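Local atomic coordinates of lantibiotic dehydratase (Microbispora corallina, PDB entry 5EHK), a protein that probably dehydrates serine and threonine residues of the NAI-107 precursor peptide in a tRNA-dependent reaction during lantibiotic biosynthesis. Residues V570-R575 with A643-P648; A583-Y588 with L635-S640; L671-F676 with L691-Q696. All coordinates share one frame; numbering follows the deposited sequence.

From the N terminus, the chain enters interaction 1 at the end of strand 566-572 and then passes helix 577-580 to reach 583-588. After further strands of the same mixed sheet, 635-640 returns to close interaction 2, and 643-648 then closes interaction 1, so interaction 2 is nested inside the loop of interaction 1. The two touch where Phe572 packs on Leu635 and Val639, tying helices 641-644 and 647-656 and the loops before them to that sheet. Interaction 3 follows in series, its centre about 36 Å from those of the other two. It closes the base of the hairpin made by strands 676-682 and 685-693.

Interaction 1. Residues V570-R575 with A643-P648; sequences VAFIPR and AQAPNP
Gln644, Arg575 and Pro646 bury the most surface where the chain, leaving strand 566-572, runs past the junction between helices 641-644 and 647-656. The carbonyl O of Gln644 takes the backbone N-H of Arg575 at 3.0 Å, a weak bond because the N-H...O angle is only 132°, and the same oxygen meets the CA of Pro574 at 3.3 Å in a CA-H...O contact. CB of Gln644 packs on CB of Pro574, while a bend at chi2 carries OE1 back beside CB of Arg575, where it accepts the backbone N-H of Ser576, the next residue along.

Arg575 sets off with CG anti to the backbone N (chi1 -161°), then folds at chi2 and chi3, so that the guanidinium doubles back and crosses Pro646 obliquely. NH1 comes to 4.1 Å from Pro646 CD, a van der Waals approach. The charge has an aromatic partner beyond the two segments, a cation-pi contact with Trp443.

The same CD of Pro646, a residue at the N-cap position of helix 647-656, also lies 3.8 Å from CD1 of Phe572 and 3.7 Å from the carbonyl O of Ile573. Beside it, the methyl of Ala645 sits over the centre of the Phe572 ring, CB 3.7 Å from the centroid, in a CH-pi contact. Phe572 CG stands between its backbone N and carbonyl carbon (chi1 65°), which lowers the ring from the strand end onto the interhelical turn.

With one weak direct hydrogen bond, the contact depends chiefly on van der Waals packing of Phe572, Ala645 and Pro646 and of the Arg575 and Gln644 chains, while the polar ends of Gln644 and Arg575 are engaged by Ser576 and Trp443.

Interaction 2. Residues A583-Y588 with L635-S640; sequences AHTPSY and LPNMVS
Thr585 and Asn637 form the close part of this buried loop-loop contact, their side chains crossing at about a right angle. The methyl CG2 of Thr585 rests on CB of Asn637 at 3.4 Å, and CB of Thr585 lies 3.7 Å from the carbonyl O of Pro636. Both residues hold their first torsion at 63°, with Thr585 OG1 and Asn637 CG each between the backbone N and the carbonyl carbon. OG1 makes a weak hydrogen bond to the carbonyl O of Ala583 in its own loop while still lying against Asn637, 3.5 Å from ND2; the methyl makes the closest approach.

OD1 of Asn637 is used within its own loop. It accepts the backbone N-H of Val639 at 2.6 Å in an Asx turn, the donor standing above the carbonyl plane. On the other loop, His584 is the centre of an inverse gamma turn. The touching parts run antiparallel, 175° apart, yet no hydrogen bond passes between them, so they do not make a sheet. Loop 583-588 leads toward strand 591-595, and loop 635-640 leaves strand 629-634; strand 566-572 lies between these two strands in the sheet.

Away from the Thr585-Asn637 crossing the fit loosens. At one end CB of Ala583 is 4.2 Å from CG2 of Val639; at the other, the carbonyl O of the partly exposed Pro586 lies 3.8 Å from CB of Pro636. On the buried side, Pro636 packs on Asp569 and Val639 on Phe572, both of strand 566-572. Met638, next to Asn637 in sequence, is exposed, and its thioether leads away from loop 583-588.

Interaction 3. Residues L671-F676 with L691-Q696; sequences LSEMPF and LWRMDQ
This contact closes the open end of an antiparallel beta hairpin formed by strands 676-682 and 685-693, and an arginine salt-bridge network extends it beyond the strands. Phe676 and Trp692 are a non-hydrogen-bonded pair, flanked by the bond from Arg693 N to Pro675 O (2.8 Å, 161°), which lies in the carbonyl plane on a lone pair. The two side chains lie side by side, pointing the same way, with ring planes 40° apart, and CD1 of Phe676 reaches over one face of the indole near its rim, 3.3 Å from CE2 of Trp692.

Arg693 carries the rest. Its chain, bent at chi3 (53°), runs along the carbonyls of residues 672-674, where CD meets the O of both Glu673 and Met674, and NH1 donates to the carbonyl O of Ser672 at 3.1 Å. Asp695 takes NE and NH2 side-on, one to each carboxylate oxygen, which fixes the guanidinium's rotation. OE1 of Glu673 lies 3.3 Å from NH1 but well out of the guanidinium plane, a purely electrostatic salt bridge; water 1 joins NH1 to OE2.

Trp692 packs on Trp717 of helix 707-721 and on Ala761 and Gln763 of strand 760-763, its NE1 bonded to Trp721 O, while Met674 and Pro675 pack on Ala467 in helix 460-471 of the second subunit.

Interaction 1. Residues V570-R575 with A643-P648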
loop_
_atom_site.group_PDB
_atom_site.type_symbol
_atom_site.label_atom_id
_atom_site.label_comp_id
_atom_site.label_asym_id
_atom_site.label_seq_id
_atom_site.Cartn_x
_atom_site.Cartn_y
_atom_site.Cartn_z
ATOM N N VAL A 570 31.670 3.091 -11.754
ATOM C CA VAL A 570 31.424 4.049 -10.680
ATOM C C VAL A 570 32.292 3.598 -9.535
ATOM O O VAL A 570 32.348 2.416 -9.258
ATOM C CB VAL A 570 29.928 4.114 -10.280
ATOM C CG1 VAL A 570 29.240 2.800 -10.539
ATOM C CG2 VAL A 570 29.758 4.536 -8.824
ATOM N N ALA A 571 32.992 4.529 -8.897
ATOM C CA ALA A 571 33.780 4.227 -7.703
ATOM C C ALA A 571 33.343 5.152 -6.571
ATOM O O ALA A 571 33.252 6.371 -6.759
ATOM C CB ALA A 571 35.288 4.404 -7.996
ATOM N N PHE A 572 33.042 4.597 -5.407
ATOM C CA PHE A 572 32.596 5.445 -4.296
ATOM C C PHE A 572 33.193 5.042 -2.940
ATOM O O PHE A 572 33.605 3.895 -2.738
ATOM C CB PHE A 572 31.078 5.400 -4.190
ATOM C CG PHE A 572 30.559 4.053 -3.833
ATOM C CD1 PHE A 572 30.524 3.637 -2.513
ATOM C CD2 PHE A 572 30.134 3.185 -4.820
ATOM C CE1 PHE A 572 30.074 2.380 -2.184
ATOM C CE2 PHE A 572 29.676 1.934 -4.508
ATOM C CZ PHE A 572 29.639 1.524 -3.186
ATOM N N ILE A 573 33.199 5.965 -1.989
ATOM C CA ILE A 573 33.633 5.602 -0.653
ATOM C C ILE A 573 32.496 4.931 0.114
ATOM O O ILE A 573 31.415 5.483 0.245
ATOM C CB ILE A 573 34.200 6.807 0.130
ATOM C CG1 ILE A 573 34.780 6.323 1.462
ATOM C CG2 ILE A 573 33.135 7.872 0.341
ATOM C CD1 ILE A 573 35.968 5.383 1.305
ATOM N N PRO A 574 32.716 3.701 0.578
ATOM C CA PRO A 574 31.576 3.079 1.266
ATOM C C PRO A 574 31.344 3.684 2.650
ATOM O O PRO A 574 32.259 4.276 3.218
ATOM C CB PRO A 574 31.992 1.605 1.362
ATOM C CG PRO A 574 33.038 1.416 0.267
ATOM C CD PRO A 574 33.766 2.725 0.222
ATOM N N ARG A 575 30.132 3.528 3.178
ATOM C CA ARG A 575 29.714 4.186 4.417
ATOM C C ARG A 575 30.363 3.530 5.628
ATOM O O ARG A 575 30.654 4.192 6.618
ATOM C CB ARG A 575 28.188 4.169 4.546
ATOM C CG ARG A 575 27.597 5.185 5.526
ATOM C CD ARG A 575 28.180 6.595 5.324
ATOM N NE ARG A 575 27.393 7.429 4.415
ATOM C CZ ARG A 575 27.684 7.669 3.131
ATOM N NH1 ARG A 575 28.767 7.144 2.543
ATOM N NH2 ARG A 575 26.866 8.443 2.433
ATOM N N ALA A 643 23.239 -0.510 0.731
ATOM C CA ALA A 643 23.592 -0.274 2.115
ATOM C C ALA A 643 24.757 0.665 2.305
ATOM O O ALA A 643 24.910 1.228 3.361
ATOM C CB ALA A 643 23.872 -1.603 2.820
ATOM N N GLN A 644 25.605 0.811 1.300
ATOM C CA GLN A 644 26.895 1.433 1.530
ATOM C C GLN A 644 27.189 2.618 0.649
ATOM O O GLN A 644 28.263 3.202 0.793
ATOM C CB GLN A 644 28.026 0.441 1.307
ATOM C CG GLN A 644 27.914 -0.816 2.087
ATOM C CD GLN A 644 27.979 -0.573 3.575
ATOM O OE1 GLN A 644 28.633 0.375 4.049
ATOM N NE2 GLN A 644 27.292 -1.432 4.332
ATOM N N ALA A 645 26.328 2.919 -0.327
ATOM C CA ALA A 645 26.697 3.955 -1.315
ATOM C C ALA A 645 25.985 5.285 -1.196
ATOM O O ALA A 645 24.765 5.331 -1.016
ATOM C CB ALA A 645 26.558 3.432 -2.733
ATOM N N PRO A 646 26.747 6.376 -1.345
ATOM C CA PRO A 646 26.121 7.693 -1.502
ATOM C C PRO A 646 25.107 7.647 -2.640
ATOM O O PRO A 646 25.354 6.939 -3.637
ATOM C CB PRO A 646 27.317 8.625 -1.838
ATOM C CG PRO A 646 28.448 7.728 -2.202
ATOM C CD PRO A 646 28.220 6.443 -1.428
ATOM N N ASN A 647 23.980 8.351 -2.489
ATOM C CA ASN A 647 22.892 8.269 -3.470
ATOM C C ASN A 647 23.256 8.387 -4.958
ATOM O O ASN A 647 22.807 7.570 -5.765
ATOM C CB ASN A 647 21.734 9.214 -3.123
ATOM C CG ASN A 647 20.998 8.796 -1.871
ATOM O OD1 ASN A 647 21.148 7.666 -1.394
ATOM N ND2 ASN A 647 20.196 9.708 -1.324
ATOM N N PRO A 648 24.075 9.374 -5.329
ATOM C CA PRO A 648 24.335 9.457 -6.768
ATOM C C PRO A 648 25.033 8.211 -7.294
ATOM O O PRO A 648 24.726 7.743 -8.398
ATOM C CB PRO A 648 25.256 10.678 -6.888
ATOM C CG PRO A 648 24.957 11.489 -5.669
ATOM C CD PRO A 648 24.654 10.504 -4.588
#

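Interaction 2. Residues A583-Y588 with L635-S640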
loop_
_atom_site.group_PDB
_atom_site.type_symbol
_atom_site.label_atom_id
_atom_site.label_comp_id
_atom_site.label_asym_id
_atom_site.label_seq_id
_atom_site.Cartn_x
_atom_site.Cartn_y
_atom_site.Cartn_z
ATOM N N ALA A 583 36.672 -2.568 -1.455
ATOM C CA ALA A 583 36.387 -1.706 -2.585
ATOM C C ALA A 583 37.646 -1.413 -3.380
ATOM O O ALA A 583 37.637 -0.545 -4.256
ATOM C CB ALA A 583 35.699 -0.416 -2.141
ATOM N N HIS A 584 38.733 -2.109 -3.055
ATOM C CA HIS A 584 39.983 -1.984 -3.817
ATOM C C HIS A 584 39.913 -2.751 -5.134
ATOM O O HIS A 584 40.557 -3.778 -5.294
ATOM C CB HIS A 584 41.143 -2.485 -2.974
ATOM C CG HIS A 584 41.306 -1.727 -1.699
ATOM N ND1 HIS A 584 41.572 -0.376 -1.677
ATOM C CD2 HIS A 584 41.180 -2.111 -0.406
ATOM C CE1 HIS A 584 41.633 0.035 -0.421
ATOM N NE2 HIS A 584 41.395 -0.998 0.369
ATOM N N THR A 585 39.156 -2.220 -6.089
ATOM C CA THR A 585 38.756 -2.973 -7.255
ATOM C C THR A 585 38.957 -2.154 -8.504
ATOM O O THR A 585 38.506 -1.036 -8.579
ATOM C CB THR A 585 37.296 -3.310 -7.129
ATOM O OG1 THR A 585 36.544 -2.096 -7.121
ATOM C CG2 THR A 585 37.048 -4.046 -5.821
ATOM N N PRO A 586 39.647 -2.714 -9.498
ATOM C CA PRO A 586 40.063 -1.916 -10.650
ATOM C C PRO A 586 38.945 -1.633 -11.642
ATOM O O PRO A 586 37.976 -2.385 -11.751
ATOM C CB PRO A 586 41.140 -2.789 -11.304
ATOM C CG PRO A 586 40.764 -4.185 -10.943
ATOM C CD PRO A 586 40.082 -4.120 -9.601
ATOM N N SER A 587 39.121 -0.571 -12.404
ATOM C CA SER A 587 38.178 -0.208 -13.425
ATOM C C SER A 587 38.807 -0.488 -14.783
ATOM O O SER A 587 39.958 -0.093 -15.029
ATOM C CB SER A 587 37.842 1.272 -13.284
ATOM O OG SER A 587 37.335 1.809 -14.477
ATOM N N TYR A 588 38.067 -1.191 -15.647
ATOM C CA TYR A 588 38.576 -1.632 -16.937
ATOM C C TYR A 588 37.735 -1.137 -18.101
ATOM O O TYR A 588 38.049 -1.404 -19.263
ATOM C CB TYR A 588 38.672 -3.154 -17.011
ATOM C CG TYR A 588 39.687 -3.763 -16.074
ATOM C CD1 TYR A 588 41.031 -3.356 -16.103
ATOM C CD2 TYR A 588 39.314 -4.761 -15.174
ATOM C CE1 TYR A 588 41.974 -3.915 -15.228
ATOM C CE2 TYR A 588 40.247 -5.330 -14.308
ATOM C CZ TYR A 588 41.576 -4.909 -14.339
ATOM O OH TYR A 588 42.504 -5.482 -13.488
ATOM N N LEU A 635 29.265 -1.396 -11.552
ATOM C CA LEU A 635 29.910 -1.352 -10.261
ATOM C C LEU A 635 30.790 -2.611 -10.137
ATOM O O LEU A 635 30.297 -3.701 -9.850
ATOM C CB LEU A 635 28.876 -1.218 -9.143
ATOM C CG LEU A 635 29.421 -1.093 -7.718
ATOM C CD1 LEU A 635 30.547 -0.073 -7.624
ATOM C CD2 LEU A 635 28.304 -0.788 -6.712
ATOM N N PRO A 636 32.105 -2.463 -10.385
ATOM C CA PRO A 636 33.004 -3.612 -10.543
ATOM C C PRO A 636 33.481 -4.237 -9.242
ATOM O O PRO A 636 34.573 -4.794 -9.227
ATOM C CB PRO A 636 34.217 -3.001 -11.245
ATOM C CG PRO A 636 33.754 -1.693 -11.780
ATOM C CD PRO A 636 32.757 -1.211 -10.796
ATOM N N ASN A 637 32.668 -4.183 -8.193
ATOM C CA ASN A 637 32.952 -4.906 -6.971
ATOM C C ASN A 637 31.654 -5.441 -6.354
ATOM O O ASN A 637 30.580 -5.309 -6.931
ATOM C CB ASN A 637 33.660 -3.998 -5.985
ATOM C CG ASN A 637 32.809 -2.810 -5.566
ATOM O OD1 ASN A 637 31.684 -2.970 -5.045
ATOM N ND2 ASN A 637 33.323 -1.608 -5.811
ATOM N N MET A 638 31.754 -6.011 -5.164
ATOM C CA MET A 638 30.594 -6.562 -4.516
ATOM C C MET A 638 30.193 -5.763 -3.275
ATOM O O MET A 638 29.482 -6.261 -2.400
ATOM C CB MET A 638 30.827 -8.029 -4.178
ATOM C CG MET A 638 30.901 -8.906 -5.390
ATOM S SD MET A 638 29.328 -8.988 -6.285
ATOM C CE MET A 638 28.279 -9.792 -5.092
ATOM N N VAL A 639 30.618 -4.510 -3.198
ATOM C CA VAL A 639 30.067 -3.652 -2.159
ATOM C C VAL A 639 28.618 -3.294 -2.476
ATOM O O VAL A 639 28.273 -2.955 -3.607
ATOM C CB VAL A 639 30.931 -2.419 -1.944
ATOM C CG1 VAL A 639 30.365 -1.555 -0.825
ATOM C CG2 VAL A 639 32.343 -2.872 -1.651
ATOM N N SER A 640 27.770 -3.397 -1.470
ATOM C CA SER A 640 26.340 -3.189 -1.635
ATOM C C SER A 640 25.980 -1.722 -1.818
ATOM O O SER A 640 26.029 -0.954 -0.851
ATOM C CB SER A 640 25.620 -3.680 -0.385
ATOM O OG SER A 640 24.245 -3.342 -0.444
#

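Interaction 3. Residues L671-F676 with L691-Q696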
loop_
_atom_site.group_PDB
_atom_site.type_symbol
_atom_site.label_atom_id
_atom_site.label_comp_id
_atom_site.label_asym_id
_atom_site.label_seq_id
_atom_site.Cartn_x
_atom_site.Cartn_y
_atom_site.Cartn_z
ATOM N N LEU A 671 5.504 -20.360 -0.057
ATOM C CA LEU A 671 5.830 -21.730 0.303
ATOM C C LEU A 671 7.033 -21.810 1.205
ATOM O O LEU A 671 7.347 -22.861 1.727
ATOM C CB LEU A 671 6.026 -22.603 -0.930
ATOM C CG LEU A 671 4.710 -23.108 -1.514
ATOM C CD1 LEU A 671 4.878 -23.671 -2.909
ATOM C CD2 LEU A 671 4.105 -24.154 -0.570
ATOM N N SER A 672 7.664 -20.679 1.453
ATOM C CA SER A 672 8.843 -20.646 2.300
ATOM C C SER A 672 8.513 -21.002 3.754
ATOM O O SER A 672 9.413 -21.257 4.566
ATOM C CB SER A 672 9.512 -19.277 2.178
ATOM O OG SER A 672 9.928 -18.792 3.429
ATOM N N GLU A 673 7.222 -21.046 4.070
ATOM C CA GLU A 673 6.785 -21.333 5.436
ATOM C C GLU A 673 6.780 -22.835 5.768
ATOM O O GLU A 673 6.774 -23.205 6.952
ATOM C CB GLU A 673 5.393 -20.755 5.693
ATOM C CG GLU A 673 5.292 -19.243 5.516
ATOM C CD GLU A 673 6.224 -18.479 6.450
ATOM O OE1 GLU A 673 6.342 -18.875 7.635
ATOM O OE2 GLU A 673 6.827 -17.474 5.997
ATOM N N MET A 674 6.777 -23.679 4.731
ATOM C CA MET A 674 6.761 -25.119 4.900
ATOM C C MET A 674 7.963 -25.544 5.743
ATOM O O MET A 674 9.010 -24.899 5.685
ATOM C CB MET A 674 6.775 -25.812 3.541
ATOM C CG MET A 674 5.558 -25.535 2.648
ATOM S SD MET A 674 4.087 -26.395 3.233
ATOM C CE MET A 674 4.830 -27.987 3.509
ATOM N N PRO A 675 7.794 -26.576 6.592
ATOM C CA PRO A 675 8.884 -27.056 7.455
ATOM C C PRO A 675 9.990 -27.684 6.629
ATOM O O PRO A 675 11.164 -27.616 7.004
ATOM C CB PRO A 675 8.214 -28.130 8.324
ATOM C CG PRO A 675 7.010 -28.556 7.552
ATOM C CD PRO A 675 6.548 -27.336 6.794
ATOM N N PHE A 676 9.616 -28.298 5.510
ATOM C CA PHE A 676 10.615 -28.806 4.591
ATOM C C PHE A 676 10.270 -28.430 3.185
ATOM O O PHE A 676 9.128 -28.587 2.767
ATOM C CB PHE A 676 10.787 -30.330 4.679
ATOM C CG PHE A 676 11.676 -30.896 3.602
ATOM C CD1 PHE A 676 13.063 -30.740 3.673
ATOM C CD2 PHE A 676 11.132 -31.566 2.511
ATOM C CE1 PHE A 676 13.891 -31.240 2.671
ATOM C CE2 PHE A 676 11.947 -32.076 1.518
ATOM C CZ PHE A 676 13.326 -31.908 1.591
ATOM N N LEU A 691 15.739 -27.956 2.139
ATOM C CA LEU A 691 15.508 -26.937 3.154
ATOM C C LEU A 691 14.671 -27.351 4.373
ATOM O O LEU A 691 13.514 -27.737 4.232
ATOM C CB LEU A 691 14.774 -25.823 2.455
ATOM C CG LEU A 691 15.511 -24.522 2.529
ATOM C CD1 LEU A 691 14.811 -23.566 1.566
ATOM C CD2 LEU A 691 15.433 -24.085 3.984
ATOM N N TRP A 692 15.231 -27.222 5.570
ATOM C CA TRP A 692 14.485 -27.544 6.797
ATOM C C TRP A 692 14.337 -26.337 7.722
ATOM O O TRP A 692 15.338 -25.774 8.166
ATOM C CB TRP A 692 15.183 -28.671 7.581
ATOM C CG TRP A 692 15.021 -30.021 6.979
ATOM C CD1 TRP A 692 14.006 -30.890 7.205
ATOM C CD2 TRP A 692 15.903 -30.660 6.050
ATOM N NE1 TRP A 692 14.189 -32.032 6.470
ATOM C CE2 TRP A 692 15.348 -31.916 5.749
ATOM C CE3 TRP A 692 17.103 -30.290 5.441
ATOM C CZ2 TRP A 692 15.952 -32.808 4.868
ATOM C CZ3 TRP A 692 17.693 -31.165 4.566
ATOM C CH2 TRP A 692 17.117 -32.415 4.286
ATOM N N ARG A 693 13.110 -25.940 8.040
ATOM C CA ARG A 693 12.943 -24.879 9.033
ATOM C C ARG A 693 13.226 -25.469 10.392
ATOM O O ARG A 693 13.166 -26.675 10.552
ATOM C CB ARG A 693 11.545 -24.280 9.022
ATOM C CG ARG A 693 11.088 -23.717 7.686
ATOM C CD ARG A 693 9.775 -22.942 7.853
ATOM N NE ARG A 693 9.868 -21.931 8.900
ATOM C CZ ARG A 693 9.664 -20.642 8.681
ATOM N NH1 ARG A 693 9.326 -20.227 7.469
ATOM N NH2 ARG A 693 9.780 -19.781 9.672
ATOM N N MET A 694 13.567 -24.630 11.364
ATOM C CA MET A 694 13.861 -25.124 12.708
ATOM C C MET A 694 13.005 -24.494 13.823
ATOM O O MET A 694 13.475 -24.399 14.958
ATOM C CB MET A 694 15.340 -24.920 13.037
ATOM C CG MET A 694 16.290 -25.506 12.025
ATOM S SD MET A 694 18.003 -25.395 12.588
ATOM C CE MET A 694 17.939 -23.785 13.312
ATOM N N ASP A 695 11.777 -24.067 13.502
ATOM C CA ASP A 695 10.866 -23.424 14.468
ATOM C C ASP A 695 10.629 -24.289 15.731
ATOM O O ASP A 695 10.791 -23.837 16.870
ATOM C CB ASP A 695 9.510 -23.140 13.823
ATOM C CG ASP A 695 9.622 -22.461 12.466
ATOM O OD1 ASP A 695 9.928 -23.155 11.473
ATOM O OD2 ASP A 695 9.389 -21.240 12.382
ATOM N N GLN A 696 10.272 -25.549 15.508
ATOM C CA GLN A 696 9.991 -26.494 16.587
ATOM C C GLN A 696 11.129 -26.587 17.595
ATOM O O GLN A 696 10.928 -26.999 18.734
ATOM C CB GLN A 696 9.782 -27.892 16.012
ATOM C CG GLN A 696 8.534 -28.078 15.179
ATOM C CD GLN A 696 8.503 -29.453 14.551
ATOM O OE1 GLN A 696 9.553 -30.093 14.381
ATOM N NE2 GLN A 696 7.307 -29.920 14.199
HETATM O O HOH W 1 9.072 -17.209 6.991
HETATM O O HOH W 2 11.570 -24.977 4.448
#